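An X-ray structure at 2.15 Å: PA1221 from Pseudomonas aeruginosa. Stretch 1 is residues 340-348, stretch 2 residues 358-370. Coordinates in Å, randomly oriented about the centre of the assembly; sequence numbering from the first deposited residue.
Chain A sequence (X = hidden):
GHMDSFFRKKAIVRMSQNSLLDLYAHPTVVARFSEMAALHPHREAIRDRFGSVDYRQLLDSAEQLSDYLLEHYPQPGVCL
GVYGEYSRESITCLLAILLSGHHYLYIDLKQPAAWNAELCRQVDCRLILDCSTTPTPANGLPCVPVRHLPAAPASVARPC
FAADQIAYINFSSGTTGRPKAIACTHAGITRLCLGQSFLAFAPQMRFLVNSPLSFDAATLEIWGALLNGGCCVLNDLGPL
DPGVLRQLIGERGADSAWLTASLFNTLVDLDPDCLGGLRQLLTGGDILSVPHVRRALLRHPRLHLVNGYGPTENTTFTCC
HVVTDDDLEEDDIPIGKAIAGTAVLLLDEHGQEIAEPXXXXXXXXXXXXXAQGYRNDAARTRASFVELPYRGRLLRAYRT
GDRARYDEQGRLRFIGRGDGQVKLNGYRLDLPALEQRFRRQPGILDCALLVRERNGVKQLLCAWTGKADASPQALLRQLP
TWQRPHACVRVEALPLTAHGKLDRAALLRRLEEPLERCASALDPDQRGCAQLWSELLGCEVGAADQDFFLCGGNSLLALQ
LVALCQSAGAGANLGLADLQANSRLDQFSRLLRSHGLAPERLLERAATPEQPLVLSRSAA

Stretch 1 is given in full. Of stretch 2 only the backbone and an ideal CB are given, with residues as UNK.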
ATOM      1  N   ALA A 340     -17.216   0.393   4.672  1.00 27.92           N
ATOM      2  CA  ALA A 340     -18.283  -0.022   3.760  1.00 27.15           C
ATOM      3  C   ALA A 340     -17.763  -0.998   2.681  1.00 23.99           C
ATOM      4  O   ALA A 340     -16.663  -0.830   2.150  1.00 30.01           O
ATOM      5  CB  ALA A 340     -18.955   1.208   3.120  1.00 28.41           C
ATOM      6  N   GLY A 341     -18.553  -2.027   2.373  1.00 28.86           N
ATOM      7  CA  GLY A 341     -18.176  -3.007   1.360  1.00 26.27           C
ATOM      8  C   GLY A 341     -17.376  -4.151   1.964  1.00 27.09           C
ATOM      9  O   GLY A 341     -17.116  -5.176   1.328  1.00 22.24           O
ATOM     10  N   THR A 342     -17.005  -3.983   3.224  1.00 26.07           N
ATOM     11  CA  THR A 342     -16.265  -5.013   3.932  1.00 25.98           C
ATOM     12  C   THR A 342     -17.033  -5.485   5.162  1.00 31.78           C
ATOM     13  O   THR A 342     -17.865  -4.753   5.704  1.00 30.52           O
ATOM     14  CB  THR A 342     -14.888  -4.476   4.322  1.00 18.16           C
ATOM     15  OG1 THR A 342     -14.119  -4.306   3.125  1.00 25.62           O
ATOM     16  CG2 THR A 342     -14.163  -5.428   5.276  1.00 21.88           C
ATOM     17  N   ALA A 343     -16.780  -6.720   5.575  1.00 30.27           N
ATOM     18  CA  ALA A 343     -17.240  -7.185   6.879  1.00 29.05           C
ATOM     19  C   ALA A 343     -16.096  -7.904   7.590  1.00 29.98           C
ATOM     20  O   ALA A 343     -15.179  -8.393   6.942  1.00 34.86           O
ATOM     21  CB  ALA A 343     -18.442  -8.120   6.721  1.00 37.19           C
ATOM     22  N   VAL A 344     -16.124  -7.949   8.915  1.00 26.51           N
ATOM     23  CA  VAL A 344     -15.124  -8.729   9.638  1.00 32.57           C
ATOM     24  C   VAL A 344     -15.744  -9.613  10.712  1.00 29.82           C
ATOM     25  O   VAL A 344     -16.802  -9.309  11.243  1.00 30.76           O
ATOM     26  CB  VAL A 344     -14.038  -7.842  10.311  1.00 35.29           C
ATOM     27  CG1 VAL A 344     -13.260  -7.057   9.275  1.00 22.77           C
ATOM     28  CG2 VAL A 344     -14.659  -6.897  11.340  1.00 36.36           C
ATOM     29  N   LEU A 345     -15.083 -10.728  11.001  1.00 34.80           N
ATOM     30  CA  LEU A 345     -15.369 -11.481  12.211  1.00 34.20           C
ATOM     31  C   LEU A 345     -14.057 -11.635  12.949  1.00 38.93           C
ATOM     32  O   LEU A 345     -12.984 -11.491  12.366  1.00 30.46           O
ATOM     33  CB  LEU A 345     -15.919 -12.866  11.898  1.00 37.88           C
ATOM     34  CG  LEU A 345     -17.317 -12.965  11.291  1.00 42.91           C
ATOM     35  CD1 LEU A 345     -17.702 -14.439  11.127  1.00 36.52           C
ATOM     36  CD2 LEU A 345     -18.321 -12.224  12.170  1.00 41.73           C
ATOM     37  N   LEU A 346     -14.160 -11.936  14.230  1.00 32.72           N
ATOM     38  CA  LEU A 346     -13.018 -12.268  15.052  1.00 32.68           C
ATOM     39  C   LEU A 346     -13.174 -13.745  15.431  1.00 39.75           C
ATOM     40  O   LEU A 346     -14.162 -14.113  16.061  1.00 47.91           O
ATOM     41  CB  LEU A 346     -13.056 -11.386  16.303  1.00 31.22           C
ATOM     42  CG  LEU A 346     -11.763 -11.174  17.086  1.00 39.74           C
ATOM     43  CD1 LEU A 346     -10.723 -10.451  16.221  1.00 30.66           C
ATOM     44  CD2 LEU A 346     -12.067 -10.404  18.363  1.00 41.36           C
ATOM     45  N   LEU A 347     -12.219 -14.588  15.035  1.00 45.44           N
ATOM     46  CA  LEU A 347     -12.333 -16.044  15.225  1.00 46.60           C
ATOM     47  C   LEU A 347     -11.372 -16.647  16.251  1.00 37.59           C
ATOM     48  O   LEU A 347     -10.184 -16.335  16.251  1.00 37.42           O
ATOM     49  CB  LEU A 347     -12.153 -16.774  13.896  1.00 43.44           C
ATOM     50  CG  LEU A 347     -13.214 -16.517  12.835  1.00 54.31           C
ATOM     51  CD1 LEU A 347     -13.037 -17.504  11.692  1.00 53.19           C
ATOM     52  CD2 LEU A 347     -14.614 -16.627  13.423  1.00 61.82           C
ATOM     53  N   ASP A 348     -11.878 -17.535  17.107  1.00 44.06           N
ATOM     54  CA  ASP A 348     -11.031 -18.153  18.136  1.00 43.40           C
ATOM     55  C   ASP A 348     -10.199 -19.327  17.619  1.00 45.68           C
ATOM     56  O   ASP A 348     -10.188 -19.621  16.423  1.00 44.62           O
ATOM     57  CB  ASP A 348     -11.838 -18.561  19.382  1.00 50.71           C
ATOM     58  CG  ASP A 348     -12.860 -19.661  19.106  1.00 55.87           C
ATOM     59  OD1 ASP A 348     -12.634 -20.509  18.211  1.00 50.00           O
ATOM     60  OD2 ASP A 348     -13.895 -19.682  19.806  1.00 60.47           O
ATOM     61  N   UNK A 358     -12.940  -8.039  24.939  1.00 47.60           N
ATOM     62  CA  UNK A 358     -11.753  -8.432  25.698  1.00 58.50           C
ATOM     63  C   UNK A 358     -11.493  -9.934  25.650  1.00 57.42           C
ATOM     64  O   UNK A 358     -11.144 -10.548  26.665  1.00 54.61           O
ATOM     65  CB  UNK A 358     -11.897  -7.985  27.154  1.00 58.50           C
ATOM     66  N   UNK A 359     -11.701 -10.522  24.480  1.00 43.66           N
ATOM     67  CA  UNK A 359     -11.312 -11.901  24.232  1.00 45.61           C
ATOM     68  C   UNK A 359     -10.602 -11.923  22.877  1.00 45.46           C
ATOM     69  O   UNK A 359     -11.219 -11.636  21.848  1.00 46.85           O
ATOM     70  CB  UNK A 359     -12.517 -12.843  24.257  1.00 45.61           C
ATOM     71  N   UNK A 360      -9.311 -12.254  22.882  1.00 37.72           N
ATOM     72  CA  UNK A 360      -8.477 -12.150  21.683  1.00 40.14           C
ATOM     73  C   UNK A 360      -8.776 -13.218  20.632  1.00 42.96           C
ATOM     74  O   UNK A 360      -9.030 -14.376  20.957  1.00 44.54           O
ATOM     75  CB  UNK A 360      -7.002 -12.235  22.079  1.00 40.14           C
ATOM     76  N   UNK A 361      -8.731 -12.812  19.369  1.00 38.55           N
ATOM     77  CA  UNK A 361      -8.954 -13.717  18.260  1.00 36.56           C
ATOM     78  C   UNK A 361      -8.243 -13.225  17.014  1.00 39.05           C
ATOM     79  O   UNK A 361      -7.527 -12.219  17.050  1.00 32.86           O
ATOM     80  CB  UNK A 361     -10.452 -13.877  17.991  1.00 36.56           C
ATOM     81  N   UNK A 362      -8.431 -13.946  15.912  1.00 36.20           N
ATOM     82  CA  UNK A 362      -7.865 -13.537  14.640  1.00 31.05           C
ATOM     83  C   UNK A 362      -8.911 -12.810  13.789  1.00 29.42           C
ATOM     84  O   UNK A 362     -10.075 -13.234  13.707  1.00 30.70           O
ATOM     85  CB  UNK A 362      -7.315 -14.752  13.890  1.00 31.05           C
ATOM     86  N   UNK A 363      -8.489 -11.705  13.181  1.00 28.40           N
ATOM     87  CA  UNK A 363      -9.339 -10.936  12.281  1.00 32.35           C
ATOM     88  C   UNK A 363      -9.525 -11.679  10.962  1.00 32.71           C
ATOM     89  O   UNK A 363      -8.558 -12.138  10.351  1.00 33.80           O
ATOM     90  CB  UNK A 363      -8.744  -9.549  12.033  1.00 32.35           C
ATOM     91  N   UNK A 364     -10.778 -11.810  10.545  1.00 29.10           N
ATOM     92  CA  UNK A 364     -11.129 -12.427   9.274  1.00 27.71           C
ATOM     93  C   UNK A 364     -11.990 -11.453   8.480  1.00 31.27           C
ATOM     94  O   UNK A 364     -12.953 -10.904   9.006  1.00 28.67           O
ATOM     95  CB  UNK A 364     -11.857 -13.756   9.486  1.00 27.71           C
ATOM     96  N   UNK A 365     -11.640 -11.243   7.218  1.00 33.21           N
ATOM     97  CA  UNK A 365     -12.286 -10.225   6.406  1.00 26.54           C
ATOM     98  C   UNK A 365     -13.101 -10.857   5.294  1.00 28.73           C
ATOM     99  O   UNK A 365     -12.696 -11.854   4.702  1.00 31.45           O
ATOM    100  CB  UNK A 365     -11.247  -9.266   5.821  1.00 26.54           C
ATOM    101  N   UNK A 366     -14.245 -10.256   5.015  1.00 28.02           N
ATOM    102  CA  UNK A 366     -15.137 -10.686   3.951  1.00 27.48           C
ATOM    103  C   UNK A 366     -15.447  -9.486   3.085  1.00 22.63           C
ATOM    104  O   UNK A 366     -15.316  -8.330   3.521  1.00 31.93           O
ATOM    105  CB  UNK A 366     -16.417 -11.312   4.508  1.00 27.48           C
ATOM    106  N   UNK A 367     -15.972  -9.757   1.898  1.00 30.13           N
ATOM    107  CA  UNK A 367     -16.543  -8.689   1.107  1.00 26.89           C
ATOM    108  C   UNK A 367     -15.818  -8.241  -0.139  1.00 26.85           C
ATOM    109  O   UNK A 367     -14.972  -8.950  -0.716  1.00 23.57           O
ATOM    110  CB  UNK A 367     -16.705  -7.466   2.013  1.00 26.89           C
ATOM    111  N   UNK A 368     -16.224  -7.069  -0.596  1.00 23.32           N
ATOM    112  CA  UNK A 368     -15.901  -6.608  -1.940  1.00 21.05           C
ATOM    113  C   UNK A 368     -14.444  -6.149  -2.071  1.00 20.57           C
ATOM    114  O   UNK A 368     -13.970  -5.873  -3.176  1.00 21.79           O
ATOM    115  CB  UNK A 368     -16.840  -5.465  -2.332  1.00 21.05           C
ATOM    116  N   UNK A 369     -13.747  -6.054  -0.934  1.00 24.19           N
ATOM    117  CA  UNK A 369     -12.329  -5.718  -0.917  1.00 16.36           C
ATOM    118  C   UNK A 369     -11.378  -6.890  -1.138  1.00 22.71           C
ATOM    119  O   UNK A 369     -10.193  -6.668  -1.390  1.00 23.90           O
ATOM    120  CB  UNK A 369     -11.992  -5.058   0.422  1.00 16.36           C
ATOM    121  N   UNK A 370     -11.880  -8.131  -1.057  1.00 20.22           N
ATOM    122  CA  UNK A 370     -11.011  -9.307  -1.167  1.00 25.57           C
ATOM    123  C   UNK A 370     -10.334  -9.382  -2.535  1.00 24.57           C
ATOM    124  O   UNK A 370     -10.972  -9.229  -3.580  1.00 27.91           O
ATOM    125  CB  UNK A 370     -11.816 -10.584  -0.916  1.00 25.57           C
TER

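Strands 342-347 and 361-367 run antiparallel, so most positions of the second can be read against a partner in the first.

Nothing of stretch 1 limits position 358, but its phi of 48° and psi of 40° favour Gly, Asn or Asp. It is Asp-358, poorly ordered.

At 359 the CB points sideways into open space. A long basic side chain could reach the carboxylate of Asp-348. It is Arg-359. Its extended chain brings NH2 2.9 Å from Asp-348 OD2, a salt bridge whose hydrogen bond is weak in angle.

Position 360 points away and sets little limit. It is Ala-360.

At 361 a CB would point toward stretch 1. A CB at 361 would lie 3.0 Å from Leu-347 O and 3.1 Å from Leu-346 CG, both tight. Glycine fits best, and Gly-361 is found.

Position 362 pairs with Leu-347 through two backbone hydrogen bonds. Its CB shares that residue's sheet face, where polar or apolar chains could follow. It is Glu-362, its carboxylate bound elsewhere in the structure.

At 363 the CB lies on the face of Val-344 and Leu-346, 4.7 Å from Leu-346 CD1. Valine, leucine or isoleucine would suit. Ile-363 places CG1 4.0 Å from Leu-346 CD1 and CG2 4.4 Å from Val-344 CG1.

Position 364 is hydrogen-bonded both ways with Leu-345. Its CB is 4.5 Å from Leu-347 CD1, so an apolar, perhaps branched, residue is expected. Val-364 packs CG2 3.6 Å from Leu-347 CD1.

At 365 the CB is 4.6 Å from Val-344 CG1, on the same face. Small or medium apolar residues are plausible. It is Ala-365.

Position 366 pairs with Ala-343, whose small side chain leaves space on a face shared with Leu-345. A large apolar residue could use it. Phe-366 does: CE2 comes 3.7 Å from Leu-345 CG, while Ala-343 O and Val-344 CA lie at the ring edge.

At 367 phi is 109° and psi -164°. A CB would jam against the preceding carbonyl and clash at 2.4 Å with Gly-341 O. Only glycine fits: Gly-367, which begins a type I turn.

Position 368 donates its N to Gly-341 O at 2.8 Å. Its CB points sideways, 3.7 Å from Gly-341 O, favouring something small. It is Ala-368.

At 369 a CB would lie 3.5 Å from Thr-342 OG1. A small residue suits. Gly-369 N donates to a water oxygen at 2.8 Å, which is 2.6 Å from Thr-342 OG1.

Position 370 finds nothing of stretch 1 near its CB. Leu-370 closes the turn.

Stretch 2 (358-370) DRAGEIVAFGAGL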
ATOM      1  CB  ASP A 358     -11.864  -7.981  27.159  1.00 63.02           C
ATOM      2  CG  ASP A 358     -12.347  -6.551  27.292  1.00 69.41           C
ATOM      3  OD1 ASP A 358     -11.604  -5.623  26.895  1.00 69.58           O
ATOM      4  OD2 ASP A 358     -13.472  -6.358  27.802  1.00 70.26           O
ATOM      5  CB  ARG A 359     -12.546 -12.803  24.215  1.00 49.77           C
ATOM      6  CG  ARG A 359     -12.237 -14.290  24.290  1.00 59.93           C
ATOM      7  CD  ARG A 359     -13.506 -15.136  24.237  1.00 65.58           C
ATOM      8  NE  ARG A 359     -13.254 -16.431  23.612  1.00 69.59           N
ATOM      9  CZ  ARG A 359     -14.104 -17.051  22.797  1.00 73.50           C
ATOM     10  NH1 ARG A 359     -15.276 -16.500  22.509  1.00 72.75           N
ATOM     11  NH2 ARG A 359     -13.782 -18.226  22.272  1.00 78.73           N
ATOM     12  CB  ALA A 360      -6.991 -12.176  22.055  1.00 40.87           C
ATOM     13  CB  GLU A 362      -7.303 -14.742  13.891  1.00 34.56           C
ATOM     14  CG  GLU A 362      -6.844 -14.414  12.483  1.00 40.62           C
ATOM     15  CD  GLU A 362      -6.438 -15.644  11.695  1.00 45.36           C
ATOM     16  OE1 GLU A 362      -6.727 -16.777  12.145  1.00 46.75           O
ATOM     17  OE2 GLU A 362      -5.818 -15.471  10.626  1.00 44.42           O
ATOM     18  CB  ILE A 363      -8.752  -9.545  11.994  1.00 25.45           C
ATOM     19  CG1 ILE A 363      -8.666  -8.706  13.268  1.00 26.18           C
ATOM     20  CG2 ILE A 363      -9.603  -8.797  10.975  1.00 19.78           C
ATOM     21  CD1 ILE A 363      -7.946  -7.360  13.028  1.00 28.74           C
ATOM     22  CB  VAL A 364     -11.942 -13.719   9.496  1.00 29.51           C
ATOM     23  CG1 VAL A 364     -12.369 -14.307   8.164  1.00 33.17           C
ATOM     24  CG2 VAL A 364     -11.129 -14.720  10.326  1.00 33.47           C
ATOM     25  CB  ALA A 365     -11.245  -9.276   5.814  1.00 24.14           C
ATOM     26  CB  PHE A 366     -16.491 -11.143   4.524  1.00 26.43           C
ATOM     27  CG  PHE A 366     -16.411 -12.264   5.510  1.00 28.95           C
ATOM     28  CD1 PHE A 366     -16.651 -13.568   5.110  1.00 32.68           C
ATOM     29  CD2 PHE A 366     -16.164 -12.012   6.855  1.00 29.43           C
ATOM     30  CE1 PHE A 366     -16.605 -14.620   6.025  1.00 25.03           C
ATOM     31  CE2 PHE A 366     -16.121 -13.048   7.780  1.00 30.31           C
ATOM     32  CZ  PHE A 366     -16.339 -14.360   7.367  1.00 23.96           C
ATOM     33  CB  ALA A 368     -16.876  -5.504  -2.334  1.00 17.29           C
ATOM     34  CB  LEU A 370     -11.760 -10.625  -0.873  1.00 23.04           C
ATOM     35  CG  LEU A 370     -12.438 -10.799   0.495  1.00 30.89           C
ATOM     36  CD1 LEU A 370     -13.083 -12.169   0.615  1.00 30.16           C
ATOM     37  CD2 LEU A 370     -11.467 -10.544   1.660  1.00 20.89           C
TER
HETATM   38  O   HOH W   1     -13.925  -6.492   1.783  1.00 30.36           O
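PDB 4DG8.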